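PDB 1W7C: lysyl oxidase from Pichia pastoris, which probably oxidises primary amines, lysine side chains among them, using a copper ion and a topaquinone cofactor built from one of its own tyrosines. Local coordinates for residues A15-I20 / D73-L78; Q30-L35 / G103-S108; D157-E160 / P166-D169; G161-P166 / C193-E198. One frame throughout, in Å; residues are numbered along the deposited sequence.

Contact 1. Residues A15-I20 / D73-L78; sequences APKTNI and DEDGDL
Lys17 sends its side chain across to the turn formed by Asp75 and Gly76, so the loop before helix 26-39 meets the loop that leaves helix 65-73. Two waters bridge the polar part. NZ donates to both: one water passes a hydrogen bond on to Gly76 O, at 2.9 Å, and the other accepts from Asp75 N, also at 2.9 Å. NZ is further held by Tyr71 O, while the Tyr71 ring makes a cation-pi contact with Lys17. Asp75 OD1 stands 4.3 Å from Lys17 NZ, too far for a salt bridge. Thr18 follows, its CB resting 4.1 Å from Leu78 CD2. Both Lys17 and Thr18 are modelled in two conformers, so these details describe one of them. At Ile20, CG1 lies between the backbone N and the carbonyl carbon (chi1 54°), which turns CG2 out to meet the same methyl, Leu78 CD2, at 3.8 Å; Tyr71 also packs on both residues. The contact is therefore divided: a hydrated polar half at the surface, where the attraction between Lys17 and Asp75 is probably weakened by solvent, and a small apolar half reaching down to buried Ile20.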
# COMPACT_ATOMS: atom_id res chain seq x y z
N ALA A 15 24.33 3.40 -23.78
CA ALA A 15 22.93 3.20 -24.11
C ALA A 15 22.84 2.55 -25.48
O ALA A 15 23.73 2.78 -26.35
CB ALA A 15 22.23 4.50 -24.12
N PRO A 16 21.86 1.67 -25.68
CA PRO A 16 21.62 1.06 -27.00
C PRO A 16 21.41 2.07 -28.12
O PRO A 16 21.80 1.81 -29.26
CB PRO A 16 20.36 0.22 -26.77
CG PRO A 16 20.37 -0.06 -25.32
CD PRO A 16 20.94 1.15 -24.65
N LYS A 17 20.75 3.17 -27.81
CA LYS A 17 20.41 4.20 -28.77
C LYS A 17 20.58 5.57 -28.12
O LYS A 17 20.90 5.66 -26.94
CB LYS A 17 18.98 4.02 -29.24
CG LYS A 17 18.73 2.72 -29.99
CD LYS A 17 19.17 2.81 -31.45
CE LYS A 17 19.05 1.48 -32.22
NZ LYS A 17 18.94 1.67 -33.74
N THR A 18 20.40 6.63 -28.89
CA THR A 18 20.40 8.01 -28.42
C THR A 18 19.10 8.30 -27.67
O THR A 18 18.01 7.87 -28.11
CB THR A 18 20.48 8.96 -29.64
OG1 THR A 18 21.77 8.79 -30.28
CG2 THR A 18 20.45 10.42 -29.23
N ASN A 19 19.18 9.11 -26.63
CA ASN A 19 18.00 9.57 -25.96
C ASN A 19 17.32 10.69 -26.76
O ASN A 19 17.61 11.90 -26.58
CB ASN A 19 18.39 10.01 -24.57
CG ASN A 19 17.14 10.36 -23.71
OD1 ASN A 19 16.06 10.70 -24.21
ND2 ASN A 19 17.33 10.29 -22.41
N ILE A 20 16.41 10.28 -27.62
CA ILE A 20 15.71 11.18 -28.52
C ILE A 20 14.62 11.99 -27.82
O ILE A 20 13.95 12.80 -28.45
CB ILE A 20 15.12 10.38 -29.72
CG1 ILE A 20 14.24 9.20 -29.23
CG2 ILE A 20 16.27 9.87 -30.59
CD1 ILE A 20 13.41 8.56 -30.31
N ASP A 73 13.95 0.25 -33.05
CA ASP A 73 13.73 -1.17 -33.31
C ASP A 73 14.08 -1.64 -34.73
O ASP A 73 14.31 -2.83 -34.93
CB ASP A 73 12.27 -1.53 -33.07
CG ASP A 73 11.86 -1.45 -31.63
OD1 ASP A 73 12.73 -1.39 -30.71
OD2 ASP A 73 10.65 -1.51 -31.39
N GLU A 74 14.08 -0.71 -35.68
CA GLU A 74 14.17 -1.04 -37.12
C GLU A 74 15.23 -0.23 -37.86
O GLU A 74 15.15 -0.02 -39.07
CB GLU A 74 12.78 -0.93 -37.81
CG GLU A 74 11.72 -1.88 -37.21
CD GLU A 74 10.34 -1.76 -37.82
OE1 GLU A 74 10.20 -1.09 -38.86
OE2 GLU A 74 9.39 -2.34 -37.26
N ASP A 75 16.26 0.22 -37.15
CA ASP A 75 17.42 0.86 -37.81
C ASP A 75 17.00 2.15 -38.55
O ASP A 75 17.57 2.50 -39.55
CB ASP A 75 18.12 -0.10 -38.79
CG ASP A 75 18.80 -1.29 -38.11
OD1 ASP A 75 19.22 -1.19 -36.95
OD2 ASP A 75 18.92 -2.39 -38.68
N GLY A 76 15.98 2.81 -38.05
CA GLY A 76 15.49 4.04 -38.68
C GLY A 76 16.40 5.24 -38.43
O GLY A 76 17.32 5.21 -37.60
N ASP A 77 16.14 6.30 -39.18
CA ASP A 77 16.82 7.58 -38.98
C ASP A 77 16.46 8.14 -37.61
O ASP A 77 15.35 7.87 -37.10
CB ASP A 77 16.34 8.64 -39.99
CG ASP A 77 16.82 8.42 -41.40
OD1 ASP A 77 17.65 7.54 -41.62
OD2 ASP A 77 16.44 9.16 -42.33
N LEU A 78 17.37 8.90 -37.01
CA LEU A 78 16.99 9.77 -35.89
C LEU A 78 15.77 10.59 -36.29
O LEU A 78 15.80 11.23 -37.33
CB LEU A 78 18.12 10.75 -35.56
CG LEU A 78 19.27 10.16 -34.81
CD1 LEU A 78 20.46 11.10 -34.86
CD2 LEU A 78 18.89 9.88 -33.35
O HOH W 1 18.29 3.34 -35.62
O HOH W 2 17.28 -0.16 -34.49

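Contact 2. Residues Q30-L35 / G103-S108; sequences QEVLDL and GPLPVS
Glu31 and Val107 run past each other in opposite directions, the acid reaching out from helix 26-39 toward the backbone of the loop while the valine reaches back toward the helix. Extended beyond CG, the glutamate brings OE1 to Val107 N, which donates a nearly straight hydrogen bond of 3.0 Å (168° at the hydrogen). The N-H comes in from above the carboxylate, 42° out of its plane. The other oxygen, OE2, is joined through a water to Val107 O, the water lying 2.7 Å from that carbonyl; its leg to OE2 is modelled too short to be relied on in detail. Thus one carboxylate serves both the N-H and, through water, the C=O of a single residue. Val107 CG2 returns the contact by packing 3.7 Å from Glu31 CB, and the ring of Pro106, which follows a cis peptide, brings CB to within 3.5 Å of Glu31 OE1.

One residue along the helix, Val32 meets Leu105 at about a right angle. Val32 CG2 is equally far, 4.0 Å, from Leu105 CD1 and Leu105 CD2. Behind it Val32 continues onto Ile58, Ala83, Thr85 and Val102, the sheet against which this helix packs in the N2 domain. On the loop side, Thr111 OG1 bonds to Pro104 O and Ser108 N. Polar and apolar contacts thus sit in adjacent layers: the carboxylate fixes the loop backbone at the more exposed margin, while the branched methyls extend the helix-sheet core beneath it.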
# COMPACT_ATOMS: atom_id res chain seq x y z
N GLN A 30 19.87 28.24 -27.02
CA GLN A 30 20.44 29.51 -27.46
C GLN A 30 20.16 29.77 -28.93
O GLN A 30 19.77 30.88 -29.30
CB GLN A 30 21.94 29.53 -27.23
CG GLN A 30 22.58 30.89 -27.47
CD GLN A 30 22.13 31.94 -26.48
OE1 GLN A 30 22.47 31.86 -25.31
NE2 GLN A 30 21.39 32.95 -26.95
N GLU A 31 20.33 28.75 -29.76
CA GLU A 31 20.05 28.87 -31.20
C GLU A 31 18.59 29.24 -31.45
O GLU A 31 18.28 30.08 -32.32
CB GLU A 31 20.37 27.55 -31.91
CG GLU A 31 21.83 27.32 -32.18
CD GLU A 31 22.07 26.35 -33.33
OE1 GLU A 31 21.35 25.34 -33.42
OE2 GLU A 31 22.96 26.62 -34.15
N VAL A 32 17.68 28.62 -30.70
CA VAL A 32 16.27 28.90 -30.89
C VAL A 32 15.94 30.33 -30.43
O VAL A 32 15.23 31.07 -31.11
CB VAL A 32 15.39 27.86 -30.15
CG1 VAL A 32 13.93 28.24 -30.18
CG2 VAL A 32 15.58 26.48 -30.76
N LEU A 33 16.46 30.72 -29.27
CA LEU A 33 16.17 32.05 -28.75
C LEU A 33 16.71 33.11 -29.71
O LEU A 33 16.06 34.12 -29.98
CB LEU A 33 16.78 32.19 -27.35
CG LEU A 33 16.46 33.44 -26.53
CD1 LEU A 33 15.01 33.59 -26.26
CD2 LEU A 33 17.21 33.38 -25.23
N ASP A 34 17.89 32.85 -30.26
CA ASP A 34 18.53 33.77 -31.21
C ASP A 34 17.65 33.92 -32.46
O ASP A 34 17.46 35.03 -32.98
CB ASP A 34 19.93 33.28 -31.61
CG ASP A 34 20.98 33.45 -30.52
OD1 ASP A 34 20.76 34.14 -29.48
OD2 ASP A 34 22.10 32.92 -30.64
N LEU A 35 17.09 32.81 -32.93
CA LEU A 35 16.26 32.83 -34.14
C LEU A 35 14.95 33.55 -33.88
O LEU A 35 14.47 34.29 -34.74
CB LEU A 35 16.01 31.42 -34.67
CG LEU A 35 15.26 31.31 -36.00
CD1 LEU A 35 15.97 32.08 -37.10
CD2 LEU A 35 15.08 29.84 -36.38
N GLY A 103 12.36 24.24 -35.88
CA GLY A 103 13.18 23.12 -36.27
C GLY A 103 13.20 22.89 -37.77
O GLY A 103 12.54 23.61 -38.51
N PRO A 104 13.97 21.92 -38.23
CA PRO A 104 14.82 21.08 -37.37
C PRO A 104 16.06 21.79 -36.84
O PRO A 104 16.46 22.86 -37.36
CB PRO A 104 15.22 19.93 -38.29
CG PRO A 104 15.19 20.53 -39.67
CD PRO A 104 14.08 21.54 -39.65
N LEU A 105 16.67 21.19 -35.83
CA LEU A 105 17.87 21.69 -35.19
C LEU A 105 19.01 20.70 -35.47
O LEU A 105 18.75 19.49 -35.65
CB LEU A 105 17.66 21.82 -33.69
CG LEU A 105 16.48 22.67 -33.22
CD1 LEU A 105 16.36 22.67 -31.69
CD2 LEU A 105 16.62 24.09 -33.75
N PRO A 106 20.26 21.16 -35.50
CA PRO A 106 20.65 22.57 -35.29
C PRO A 106 20.13 23.50 -36.38
O PRO A 106 19.76 23.04 -37.46
CB PRO A 106 22.19 22.54 -35.32
CG PRO A 106 22.58 21.23 -35.85
CD PRO A 106 21.41 20.28 -35.75
N VAL A 107 20.10 24.79 -36.08
CA VAL A 107 19.58 25.79 -37.00
C VAL A 107 20.38 25.74 -38.31
O VAL A 107 21.61 25.71 -38.30
CB VAL A 107 19.60 27.20 -36.39
CG1 VAL A 107 19.18 28.25 -37.42
CG2 VAL A 107 18.66 27.24 -35.19
N SER A 108 19.64 25.66 -39.41
CA SER A 108 20.21 25.67 -40.75
C SER A 108 19.23 26.37 -41.71
O SER A 108 18.21 26.88 -41.27
CB SER A 108 20.48 24.24 -41.21
OG SER A 108 19.28 23.55 -41.48
O HOH W 3 23.56 25.99 -36.42

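Contact 3. Residues D157-E160 / P166-D169; sequences DVLE and PYED
Pro166 lies across the side chain of Glu160, where the chain leaves helix 153-163, turns back and enters a short 3-10 segment before strand 170-180. This helix-to-strand turn leads into a five-stranded antiparallel sheet, probably the N3 domain known from copper amine oxidases. Glu160 has CG anti to the backbone N (chi1 -175°) and is extended from there, which brings its carboxylate up to the proline: Glu160 OE2 is 3.7 Å from Pro166 CD, and Glu160 CD is 4.0 Å from Pro166 CA. These are van der Waals contacts only, the two side chains meeting at a slant.

Tyr167 comes next and stands beside Leu159, the two side chains sharing a common direction. The leucine touches with one methyl, Leu159 CD1 being 3.8 Å from Tyr167 CD1, an oblique approach to the ring. Farther out, the tyrosine side chain comes within about 4 Å of an N-linked sugar, and Tyr167 OH is hydrogen-bonded to OD1 of Asn147, itself a neighbour of the glycan on Asn151.

Glu168 turns back beside that ring. Its OE1 lies at the ring edge, in plane, 3.9 Å from Tyr167 CD2, and also forms a salt bridge with Arg156 NH1, which ties the 3-10 segment to the helix one residue ahead of Asp157. The turn itself is closed at Asp169, whose backbone N donates a 2.9 Å hydrogen bond to Pro166 O.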
# COMPACT_ATOMS: atom_id res chain seq x y z
N ASP A 157 -6.72 51.12 7.21
CA ASP A 157 -7.48 51.17 8.45
C ASP A 157 -8.45 49.98 8.57
O ASP A 157 -8.54 49.36 9.62
CB ASP A 157 -8.23 52.51 8.59
CG ASP A 157 -8.58 52.84 10.03
OD1 ASP A 157 -9.77 52.72 10.40
OD2 ASP A 157 -7.73 53.21 10.86
N VAL A 158 -9.16 49.67 7.49
CA VAL A 158 -10.07 48.52 7.44
C VAL A 158 -9.32 47.23 7.75
O VAL A 158 -9.73 46.44 8.61
CB VAL A 158 -10.75 48.39 6.05
CG1 VAL A 158 -11.46 47.04 5.91
CG2 VAL A 158 -11.75 49.53 5.83
N LEU A 159 -8.22 47.01 7.05
CA LEU A 159 -7.46 45.78 7.22
C LEU A 159 -6.91 45.64 8.65
O LEU A 159 -7.04 44.58 9.24
CB LEU A 159 -6.35 45.69 6.20
CG LEU A 159 -6.77 45.50 4.74
CD1 LEU A 159 -5.55 45.73 3.83
CD2 LEU A 159 -7.38 44.11 4.50
N GLU A 160 -6.31 46.69 9.20
CA GLU A 160 -5.76 46.60 10.56
C GLU A 160 -6.88 46.40 11.58
O GLU A 160 -6.73 45.63 12.51
CB GLU A 160 -4.92 47.84 10.91
CG GLU A 160 -4.26 47.72 12.28
CD GLU A 160 -3.12 48.68 12.50
OE1 GLU A 160 -3.14 49.76 11.89
OE2 GLU A 160 -2.21 48.36 13.29
N PRO A 166 -1.03 45.67 10.86
CA PRO A 166 -1.06 46.60 9.72
C PRO A 166 -0.77 45.88 8.40
O PRO A 166 -0.30 44.74 8.37
CB PRO A 166 0.05 47.60 10.06
CG PRO A 166 0.98 46.86 10.92
CD PRO A 166 0.14 45.90 11.73
N TYR A 167 -1.06 46.57 7.31
CA TYR A 167 -0.85 46.07 5.96
C TYR A 167 0.55 45.47 5.73
O TYR A 167 0.66 44.45 5.07
CB TYR A 167 -1.10 47.19 4.97
CG TYR A 167 -0.96 46.84 3.50
CD1 TYR A 167 -1.90 46.04 2.86
CD2 TYR A 167 0.10 47.35 2.75
CE1 TYR A 167 -1.80 45.76 1.51
CE2 TYR A 167 0.20 47.07 1.40
CZ TYR A 167 -0.74 46.27 0.78
OH TYR A 167 -0.65 46.01 -0.56
N GLU A 168 1.58 46.08 6.33
CA GLU A 168 2.96 45.63 6.14
C GLU A 168 3.18 44.21 6.67
O GLU A 168 4.14 43.54 6.28
CB GLU A 168 3.94 46.56 6.87
CG GLU A 168 4.20 47.90 6.20
CD GLU A 168 2.96 48.75 6.07
OE1 GLU A 168 2.70 49.20 4.94
OE2 GLU A 168 2.25 48.96 7.10
N ASP A 169 2.32 43.77 7.59
CA ASP A 169 2.48 42.50 8.28
C ASP A 169 1.62 41.38 7.70
O ASP A 169 1.55 40.30 8.27
CB ASP A 169 2.14 42.67 9.78
CG ASP A 169 3.10 43.54 10.51
OD1 ASP A 169 4.12 43.91 9.92
OD2 ASP A 169 2.92 43.88 11.69

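Contact 4. Residues G161-P166 / C193-E198; sequences GLIGVP and CNINTE
Ile195 ends its side chain in a notch between Ile163 and Val165, and a single methyl does all the touching. Ile195 CD1 lies 3.6 Å from Ile163 CG2 and 3.8 Å from Val165 CG2, while those two methyls, Ile163 CG2 and Val165 CG2, are themselves 4.1 Å apart, so the three make a compact, nearly equilateral triangle. Ile195 and Ile163 run antiparallel alongside one another, whereas Val165 meets Ile195 at a slant. The bend at chi2 (-67°) turns CD1 of Ile195 into the notch. With CG1 anti to the carbonyl carbon (chi1 -56°), Val165 is left with CG2 between the backbone N and that carbon, presenting that branch to the strand.

Between the two residues that form the notch lies Gly164, where helix 153-163 ends. With a positive phi of 102° the chain turns sharply off the helix axis, consistent with Ile163 and Val165 both facing the strand. Met170 packs on Ile163 and Val165, while Val205, Thr207 and Ile256 touch Ile195, giving a buried cluster between the helix end and the sheet.

Farther out, the strand is fixed in several ways. Cys193 forms a disulfide with Cys172, joining strand 187-195 to its neighbour 170-180, and the intervening Asn194 points the other way, its OD1 held by His173 and its ND2 by Glu202 O. No hydrogen bond crosses between the two segments; the helix end and strand adhere through aliphatic contact alone, which makes the join depend on shape and on exclusion of water, the disulfide and these polar bonds being made to residues outside the two segments.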
# COMPACT_ATOMS: atom_id res chain seq x y z
N GLY A 161 -7.98 47.11 11.40
CA GLY A 161 -9.13 46.97 12.28
C GLY A 161 -9.70 45.56 12.33
O GLY A 161 -10.02 45.07 13.40
N LEU A 162 -9.85 44.93 11.17
CA LEU A 162 -10.44 43.59 11.11
C LEU A 162 -9.46 42.49 11.50
O LEU A 162 -9.84 41.52 12.14
CB LEU A 162 -10.98 43.31 9.69
CG LEU A 162 -12.16 44.21 9.26
CD1 LEU A 162 -12.56 43.90 7.81
CD2 LEU A 162 -13.36 44.07 10.17
N ILE A 163 -8.20 42.64 11.10
CA ILE A 163 -7.21 41.56 11.17
C ILE A 163 -6.31 41.65 12.39
O ILE A 163 -5.90 40.62 12.91
CB ILE A 163 -6.40 41.51 9.84
CG1 ILE A 163 -7.35 41.20 8.69
CG2 ILE A 163 -5.27 40.47 9.90
CD1 ILE A 163 -6.79 41.43 7.30
N GLY A 164 -5.98 42.87 12.82
CA GLY A 164 -5.20 43.08 14.02
C GLY A 164 -3.74 43.40 13.80
O GLY A 164 -3.01 43.65 14.76
N VAL A 165 -3.29 43.42 12.54
CA VAL A 165 -1.94 43.83 12.21
C VAL A 165 -2.02 44.80 11.03
O VAL A 165 -2.99 44.76 10.27
CB VAL A 165 -1.02 42.61 11.85
CG1 VAL A 165 -0.99 41.57 12.99
CG2 VAL A 165 -1.47 41.96 10.54
N PRO A 166 -1.03 45.67 10.86
CA PRO A 166 -1.06 46.60 9.72
C PRO A 166 -0.77 45.88 8.40
O PRO A 166 -0.30 44.74 8.37
CB PRO A 166 0.05 47.60 10.06
CG PRO A 166 0.98 46.86 10.92
CD PRO A 166 0.14 45.90 11.73
N CYS A 193 -6.13 37.55 2.26
CA CYS A 193 -4.91 37.97 2.91
C CYS A 193 -4.51 36.97 4.00
O CYS A 193 -5.36 36.37 4.66
CB CYS A 193 -5.09 39.35 3.57
SG CYS A 193 -5.55 40.68 2.45
N ASN A 194 -3.20 36.80 4.16
CA ASN A 194 -2.65 35.91 5.17
C ASN A 194 -1.58 36.66 5.96
O ASN A 194 -0.91 37.55 5.42
CB ASN A 194 -1.99 34.68 4.52
CG ASN A 194 -2.97 33.83 3.74
OD1 ASN A 194 -3.59 34.29 2.78
ND2 ASN A 194 -3.08 32.56 4.12
N ILE A 195 -1.42 36.32 7.23
CA ILE A 195 -0.41 36.97 8.06
C ILE A 195 0.99 36.55 7.57
O ILE A 195 1.22 35.39 7.26
CB ILE A 195 -0.59 36.57 9.55
CG1 ILE A 195 -2.02 36.87 10.06
CG2 ILE A 195 0.48 37.23 10.41
CD1 ILE A 195 -2.37 38.31 10.14
N ASN A 196 1.92 37.50 7.49
CA ASN A 196 3.30 37.18 7.11
C ASN A 196 3.97 36.41 8.23
O ASN A 196 3.80 36.73 9.41
CB ASN A 196 4.15 38.44 6.88
CG ASN A 196 3.68 39.29 5.74
OD1 ASN A 196 2.96 38.85 4.85
ND2 ASN A 196 4.12 40.54 5.74
N THR A 197 4.75 35.40 7.85
CA THR A 197 5.55 34.63 8.79
C THR A 197 6.98 34.58 8.32
O THR A 197 7.27 34.86 7.16
CB THR A 197 5.05 33.19 8.94
OG1 THR A 197 5.39 32.45 7.76
CG2 THR A 197 3.54 33.13 9.09
N GLU A 198 7.87 34.18 9.22
CA GLU A 198 9.27 34.01 8.88
C GLU A 198 9.61 32.61 8.37
O GLU A 198 10.74 32.38 7.92
CB GLU A 198 10.15 34.34 10.09
CG GLU A 198 10.32 33.22 11.11
CD GLU A 198 11.29 33.57 12.24
OE1 GLU A 198 11.07 33.10 13.38
OE2 GLU A 198 12.29 34.29 11.99

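Overall arrangement
The four contacts form two pairs far apart in the chain. Contacts 1 and 2 interleave along the sequence and have centres 22 Å apart, with nearest atoms about 9 Å from each other; a bound magnesium is about 8 Å from the Thr18 side chain, and one is about 6 Å from that of Pro106. Contacts 3 and 4 have centres 7 Å apart, share Pro166 and helix 153-163, and are joined by a probable hydrogen bond of 2.9 Å from Asn196 N to Asp169 O. Each contact of one pair has its centre 49 to 62 Å from those of the other. All four lie away from the copper and topaquinone site of Tyr438, His488, His490 and His654.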